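Local coordinates for protein (S)-ureidoglycine--glyoxylate transaminase (Bacillus subtilis, PDB 3ISL) that transfers the amino group of (S)-ureidoglycine to glyoxylate, giving oxalurate and glycine, in a pyridoxal phosphate-dependent step of purine catabolism, at residues K138-V143 with A167-D172; K188-I193 with T210-V215. All blocks are in the same frame, centred on the assembly; numbering follows the deposited sequence.

Interaction 1 of 2, residues K138-V143 with A167-D172. With PLP (pyridoxal-5'-phosphate), chain C.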
loop_
_atom_site.group_PDB
_atom_site.type_symbol
_atom_site.label_atom_id
_atom_site.label_comp_id
_atom_site.label_asym_id
_atom_site.label_seq_id
_atom_site.Cartn_x
_atom_site.Cartn_y
_atom_site.Cartn_z
ATOM N N LYS A 138 -6.755 26.361 -11.761
ATOM C CA LYS A 138 -7.760 25.530 -11.079
ATOM C C LYS A 138 -7.169 25.043 -9.717
ATOM O O LYS A 138 -7.869 24.930 -8.688
ATOM C CB LYS A 138 -8.191 24.339 -11.990
ATOM C CG LYS A 138 -9.110 23.338 -11.332
ATOM C CD LYS A 138 -9.519 22.189 -12.305
ATOM C CE LYS A 138 -10.553 21.277 -11.715
ATOM N NZ LYS A 138 -10.839 20.138 -12.643
ATOM N N ILE A 139 -5.872 24.789 -9.714
ATOM C CA ILE A 139 -5.247 24.119 -8.578
ATOM C C ILE A 139 -3.910 24.766 -8.219
ATOM O O ILE A 139 -3.078 25.073 -9.119
ATOM C CB ILE A 139 -4.916 22.639 -8.900
ATOM C CG1 ILE A 139 -6.210 21.892 -9.225
ATOM C CG2 ILE A 139 -4.084 21.960 -7.704
ATOM C CD1 ILE A 139 -6.005 20.757 -10.054
ATOM N N VAL A 140 -3.707 24.958 -6.914
ATOM C CA VAL A 140 -2.362 25.195 -6.443
ATOM C C VAL A 140 -1.917 24.100 -5.513
ATOM O O VAL A 140 -2.603 23.758 -4.551
ATOM C CB VAL A 140 -2.082 26.674 -5.997
ATOM C CG1 VAL A 140 -3.256 27.663 -6.183
ATOM C CG2 VAL A 140 -1.137 26.858 -4.807
ATOM N N ALA A 141 -0.776 23.501 -5.884
ATOM C CA ALA A 141 -0.261 22.316 -5.216
ATOM C C ALA A 141 1.037 22.702 -4.578
ATOM O O ALA A 141 1.919 23.245 -5.249
ATOM C CB ALA A 141 -0.037 21.141 -6.224
ATOM N N MET A 142 1.201 22.359 -3.311
ATOM C CA MET A 142 2.405 22.763 -2.617
ATOM C C MET A 142 2.831 21.833 -1.459
ATOM O O MET A 142 1.986 21.238 -0.813
ATOM C CB MET A 142 2.146 24.147 -2.037
ATOM C CG MET A 142 3.363 25.002 -1.947
ATOM S SD MET A 142 2.834 26.573 -1.206
ATOM C CE MET A 142 4.458 27.115 -0.699
ATOM N N VAL A 143 4.141 21.756 -1.196
ATOM C CA VAL A 143 4.686 20.965 -0.083
ATOM C C VAL A 143 4.666 21.880 1.183
ATOM O O VAL A 143 5.099 23.025 1.131
ATOM C CB VAL A 143 6.122 20.480 -0.355
ATOM C CG1 VAL A 143 6.651 19.605 0.867
ATOM C CG2 VAL A 143 6.221 19.698 -1.655
ATOM N N ALA A 167 -9.338 28.791 -6.542
ATOM C CA ALA A 167 -8.425 27.652 -6.794
ATOM C C ALA A 167 -8.492 26.606 -5.648
ATOM O O ALA A 167 -8.730 26.969 -4.475
ATOM C CB ALA A 167 -6.952 28.164 -6.964
ATOM N N LEU A 168 -8.214 25.329 -5.976
ATOM C CA LEU A 168 -8.076 24.304 -4.965
ATOM C C LEU A 168 -6.675 24.270 -4.408
ATOM O O LEU A 168 -5.715 24.148 -5.163
ATOM C CB LEU A 168 -8.459 22.921 -5.517
ATOM C CG LEU A 168 -9.784 22.950 -6.285
ATOM C CD1 LEU A 168 -9.877 21.625 -7.044
ATOM C CD2 LEU A 168 -10.961 23.127 -5.249
ATOM N N PHE A 169 -6.544 24.420 -3.099
ATOM C CA PHE A 169 -5.212 24.439 -2.500
ATOM C C PHE A 169 -4.931 23.034 -1.968
ATOM O O PHE A 169 -5.589 22.603 -1.034
ATOM C CB PHE A 169 -5.214 25.477 -1.361
ATOM C CG PHE A 169 -3.885 25.687 -0.686
ATOM C CD1 PHE A 169 -2.696 25.584 -1.376
ATOM C CD2 PHE A 169 -3.856 26.148 0.620
ATOM C CE1 PHE A 169 -1.510 25.856 -0.787
ATOM C CE2 PHE A 169 -2.658 26.448 1.246
ATOM C CZ PHE A 169 -1.479 26.323 0.530
ATOM N N ILE A 170 -3.987 22.319 -2.590
ATOM C CA ILE A 170 -3.720 20.909 -2.270
ATOM C C ILE A 170 -2.323 20.850 -1.698
ATOM O O ILE A 170 -1.385 21.263 -2.356
ATOM C CB ILE A 170 -3.887 20.027 -3.524
ATOM C CG1 ILE A 170 -5.376 20.089 -3.973
ATOM C CG2 ILE A 170 -3.420 18.507 -3.275
ATOM C CD1 ILE A 170 -5.544 19.744 -5.340
ATOM N N VAL A 171 -2.209 20.329 -0.479
ATOM C CA VAL A 171 -0.990 20.448 0.288
ATOM C C VAL A 171 -0.378 19.082 0.602
ATOM O O VAL A 171 -1.045 18.206 1.036
ATOM C CB VAL A 171 -1.211 21.300 1.617
ATOM C CG1 VAL A 171 0.026 21.201 2.530
ATOM C CG2 VAL A 171 -1.436 22.794 1.271
ATOM N N ASP A 172 0.917 18.906 0.342
ATOM C CA ASP A 172 1.583 17.706 0.781
ATOM C C ASP A 172 2.040 18.027 2.222
ATOM O O ASP A 172 2.982 18.822 2.405
ATOM C CB ASP A 172 2.738 17.409 -0.220
ATOM C CG ASP A 172 3.859 16.549 0.344
ATOM O OD1 ASP A 172 3.933 16.230 1.536
ATOM O OD2 ASP A 172 4.751 16.233 -0.428
HETATM N N1 PLP C . 6.386 14.098 0.384
HETATM C C2 PLP C . 7.305 14.650 1.393
HETATM C C2A PLP C . 7.346 15.999 1.797
HETATM C C3 PLP C . 8.252 13.850 2.045
HETATM O O3 PLP C . 9.103 14.362 2.991
HETATM C C4 PLP C . 8.365 12.499 1.801
HETATM C C4A PLP C . 9.439 11.652 2.588
HETATM C C5 PLP C . 7.510 11.931 0.865
HETATM C C6 PLP C . 6.536 12.690 0.140
HETATM C C5A PLP C . 7.707 10.477 0.593
HETATM O O4P PLP C . 6.548 9.804 0.751
HETATM P P PLP C . 6.741 8.248 0.550
HETATM O O1P PLP C . 8.210 7.853 0.457
HETATM O O2P PLP C . 5.799 8.010 -0.799
HETATM O O3P PLP C . 5.957 7.445 1.800
#
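Val140 and Met142 of one strand lie beside Phe169 and Val171 of its parallel neighbour on one face of the sheet, while Ile139, Ala141 and Val143 pair with Leu168, Ile170 and Asp172 on the other. Five backbone hydrogen bonds join residues 138-143 to 168-172 in an unbroken parallel ladder, running from Leu168 N to Lys138 O (2.8 Å) through to Asp172 N to Met142 O (2.8 Å). On the Val140 face the Phe169 ring has its CG anti to the backbone N (chi1 -176°), and its edge lies by Val140 O, with CD1 4.0 Å from Val140 CG2. Val171 CG2 of the same strand sits over one ring face, toward the rim, and helix 156-164 packs here through Ile158 and Cys162. On the opposite face Ile139 CG2 touches Ile170 CD1 at 3.6 Å, the two branched chains crossing at a slant beneath Val82 of helix 71-82.

At the C-terminal end the side chain of Asp172 runs beside that of Val143 in the same direction. Asp172 CB rests 3.9 Å from Met142 O, and CG, anti to the backbone N (chi1 157°), carries the carboxylate toward the cofactor. OD1 accepts from the backbone N of Val174, itself a pocket residue, a bond that helps fix the rotation of the carboxylate. Asp172 OD2 passes 4.0 Å from Val143 CG2 and ends 2.8 Å from N1 of pyridoxal-5'-phosphate. Val143 CG1 meets the methyl C2A of the cofactor at 3.8 Å, so the ends of both strands line the pocket. An aspartate at a strand end facing the pyridine nitrogen is a hallmark of fold-type I pyridoxal phosphate enzymes, to which the class-V aminotransferases belong.

Interaction 2 of 2, residues K188-I193 with T210-V215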
loop_
_atom_site.group_PDB
_atom_site.type_symbol
_atom_site.label_atom_id
_atom_site.label_comp_id
_atom_site.label_asym_id
_atom_site.label_seq_id
_atom_site.Cartn_x
_atom_site.Cartn_y
_atom_site.Cartn_z
ATOM N N LYS A 188 -7.399 27.264 5.140
ATOM C CA LYS A 188 -8.181 27.191 3.937
ATOM C C LYS A 188 -7.483 26.249 2.957
ATOM O O LYS A 188 -7.352 26.536 1.764
ATOM C CB LYS A 188 -8.364 28.585 3.285
ATOM C CG LYS A 188 -8.982 29.696 4.188
ATOM C CD LYS A 188 -10.331 29.372 4.778
ATOM C CE LYS A 188 -11.183 30.640 4.997
ATOM N NZ LYS A 188 -10.406 31.636 5.753
ATOM N N ILE A 189 -7.015 25.140 3.485
ATOM C CA ILE A 189 -6.532 24.039 2.655
ATOM C C ILE A 189 -7.728 23.212 2.207
ATOM O O ILE A 189 -8.591 22.791 3.035
ATOM C CB ILE A 189 -5.506 23.170 3.449
ATOM C CG1 ILE A 189 -4.293 24.019 3.843
ATOM C CG2 ILE A 189 -5.163 21.838 2.702
ATOM C CD1 ILE A 189 -3.224 23.220 4.773
ATOM N N ASP A 190 -7.788 22.991 0.900
ATOM C CA ASP A 190 -8.866 22.212 0.308
ATOM C C ASP A 190 -8.639 20.700 0.331
ATOM O O ASP A 190 -9.593 19.925 0.473
ATOM C CB ASP A 190 -9.138 22.709 -1.122
ATOM C CG ASP A 190 -9.513 24.175 -1.175
ATOM O OD1 ASP A 190 -10.625 24.488 -0.677
ATOM O OD2 ASP A 190 -8.710 24.994 -1.731
ATOM N N ALA A 191 -7.397 20.270 0.131
ATOM C CA ALA A 191 -7.031 18.903 0.306
ATOM C C ALA A 191 -5.655 18.825 0.901
ATOM O O ALA A 191 -4.742 19.641 0.533
ATOM C CB ALA A 191 -7.106 18.101 -1.069
ATOM N N ALA A 192 -5.472 17.871 1.844
ATOM C CA ALA A 192 -4.163 17.669 2.497
ATOM C C ALA A 192 -3.891 16.177 2.474
ATOM O O ALA A 192 -4.782 15.397 2.672
ATOM C CB ALA A 192 -4.151 18.160 3.950
ATOM N N ILE A 193 -2.634 15.798 2.269
ATOM C CA ILE A 193 -2.308 14.408 2.293
ATOM C C ILE A 193 -1.203 14.257 3.284
ATOM O O ILE A 193 -0.197 14.991 3.258
ATOM C CB ILE A 193 -1.763 13.925 0.900
ATOM C CG1 ILE A 193 -2.746 14.238 -0.252
ATOM C CG2 ILE A 193 -1.279 12.463 1.008
ATOM C CD1 ILE A 193 -2.385 15.547 -1.149
ATOM N N THR A 210 -7.352 14.168 3.524
ATOM C CA THR A 210 -8.569 14.832 3.826
ATOM C C THR A 210 -8.859 15.872 2.749
ATOM O O THR A 210 -7.936 16.490 2.162
ATOM C CB THR A 210 -8.539 15.498 5.269
ATOM O OG1 THR A 210 -9.846 15.919 5.651
ATOM C CG2 THR A 210 -7.584 16.647 5.361
ATOM N N TYR A 211 -10.145 16.127 2.548
ATOM C CA TYR A 211 -10.564 17.181 1.648
ATOM C C TYR A 211 -12.011 17.616 1.907
ATOM O O TYR A 211 -12.751 16.905 2.568
ATOM C CB TYR A 211 -10.358 16.750 0.205
ATOM C CG TYR A 211 -11.105 15.502 -0.184
ATOM C CD1 TYR A 211 -12.452 15.544 -0.606
ATOM C CD2 TYR A 211 -10.464 14.270 -0.165
ATOM C CE1 TYR A 211 -13.120 14.355 -1.022
ATOM C CE2 TYR A 211 -11.115 13.115 -0.557
ATOM C CZ TYR A 211 -12.428 13.158 -0.953
ATOM O OH TYR A 211 -12.997 11.986 -1.318
ATOM N N ASN A 212 -12.353 18.813 1.411
ATOM C CA ASN A 212 -13.650 19.500 1.640
ATOM C C ASN A 212 -14.614 19.301 0.492
ATOM O O ASN A 212 -14.343 18.521 -0.426
ATOM C CB ASN A 212 -13.455 21.026 1.954
ATOM C CG ASN A 212 -12.761 21.824 0.808
ATOM O OD1 ASN A 212 -12.612 21.352 -0.311
ATOM N ND2 ASN A 212 -12.354 23.042 1.112
ATOM N N GLU A 213 -15.756 19.995 0.558
ATOM C CA GLU A 213 -16.873 19.903 -0.399
ATOM C C GLU A 213 -16.481 20.543 -1.747
ATOM O O GLU A 213 -16.874 20.041 -2.804
ATOM C CB GLU A 213 -18.142 20.526 0.226
ATOM C CG GLU A 213 -19.127 21.180 -0.773
ATOM C CD GLU A 213 -20.536 21.648 -0.178
ATOM O OE1 GLU A 213 -21.580 21.262 -0.770
ATOM O OE2 GLU A 213 -20.593 22.397 0.847
ATOM N N ARG A 214 -15.648 21.597 -1.715
ATOM C CA ARG A 214 -15.042 22.123 -2.972
ATOM C C ARG A 214 -14.331 21.018 -3.751
ATOM O O ARG A 214 -14.587 20.836 -4.942
ATOM C CB ARG A 214 -14.077 23.297 -2.728
ATOM C CG ARG A 214 -14.733 24.519 -2.075
ATOM C CD ARG A 214 -14.262 25.846 -2.724
ATOM N NE ARG A 214 -12.887 26.031 -2.391
ATOM C CZ ARG A 214 -11.935 26.477 -3.180
ATOM N NH1 ARG A 214 -12.178 26.912 -4.385
ATOM N NH2 ARG A 214 -10.706 26.524 -2.688
ATOM N N VAL A 215 -13.449 20.281 -3.067
ATOM C CA VAL A 215 -12.764 19.101 -3.671
ATOM C C VAL A 215 -13.738 17.976 -4.068
ATOM O O VAL A 215 -13.651 17.448 -5.183
ATOM C CB VAL A 215 -11.599 18.558 -2.837
ATOM C CG1 VAL A 215 -10.900 17.384 -3.575
ATOM C CG2 VAL A 215 -10.583 19.649 -2.630
#
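Asp190 OD2 lies at the edge of the Arg214 guanidinium, near the plane of that group, with Arg214 NH2 2.7 Å from Asp190 OD2 in a salt bridge. The two flat groups are steeply turned, their planes 68° apart, and a second, weak bond of 3.2 Å runs from Arg214 NE to Asp190 OD1. Asn212 ND2 donates close to the plane of its amide to the anti lone pair of Asp190 OD1, at 2.9 Å. The Tyr211 ring meets that of Trp63 with the planes nearly parallel.

Asn212 CG stands between its backbone N and carbonyl carbon (chi1 61°). The Asn212 amide has two partners: ND2 holds Asp190, and OD1 accepts from Val215 N (3.1 Å) as the N-cap of helix 213-220. The backbone reinforces this corner, with Asn212 N bonded to Asp190 O (3.1 Å), an oxygen against which Val215 CG2 also packs. Asp190 is buried, and several donors grip its carboxylate: Arg163 adds a salt bridge to OD1 and the backbone N of Phe169 bonds to OD2, a concentration of donors that would be expected to keep the group ionised.

Beyond this polar corner a short antiparallel ladder begins. Ala192 and Thr210 form a hydrogen-bonded pair, with Ala192 N to Thr210 O at 2.8 Å and Thr210 N to Ala192 O at 3.0 Å. Ala191 and Tyr211 make the adjoining non-hydrogen-bonded pair, their CB atoms 3.7 Å apart. Strand 191-193 lies between strand 168-172, whose Ile170 touches Ala191, and strand 206-211, beyond which comes strand 63-68, while helix 71-82 covers the Ala191 side through Val78 and its Val82 meets Val215 at the start of helix 213-220.

In the fold
From the N terminus, interaction 1 comes first: strand 139-143 leads through helix 156-164 into the adjacent parallel strand 168-172, a beta-alpha-beta crossover. The chain next forms strand 191-193 on the far side of 168-172, and interaction 2 closes the following loop, which carries Lys198, the cofactor-attachment lysine, when strand 206-211 returns antiparallel. The two contacts are in series and neither nests nor crosses, with centres about 9 Å apart. Strands 168-172 and 191-193 are neighbours in one sheet, and Ala167 O accepts from Arg214 NH2, tying the start of helix 213-220 to the crossover. Together they join four of the seven strands of the mixed sheet.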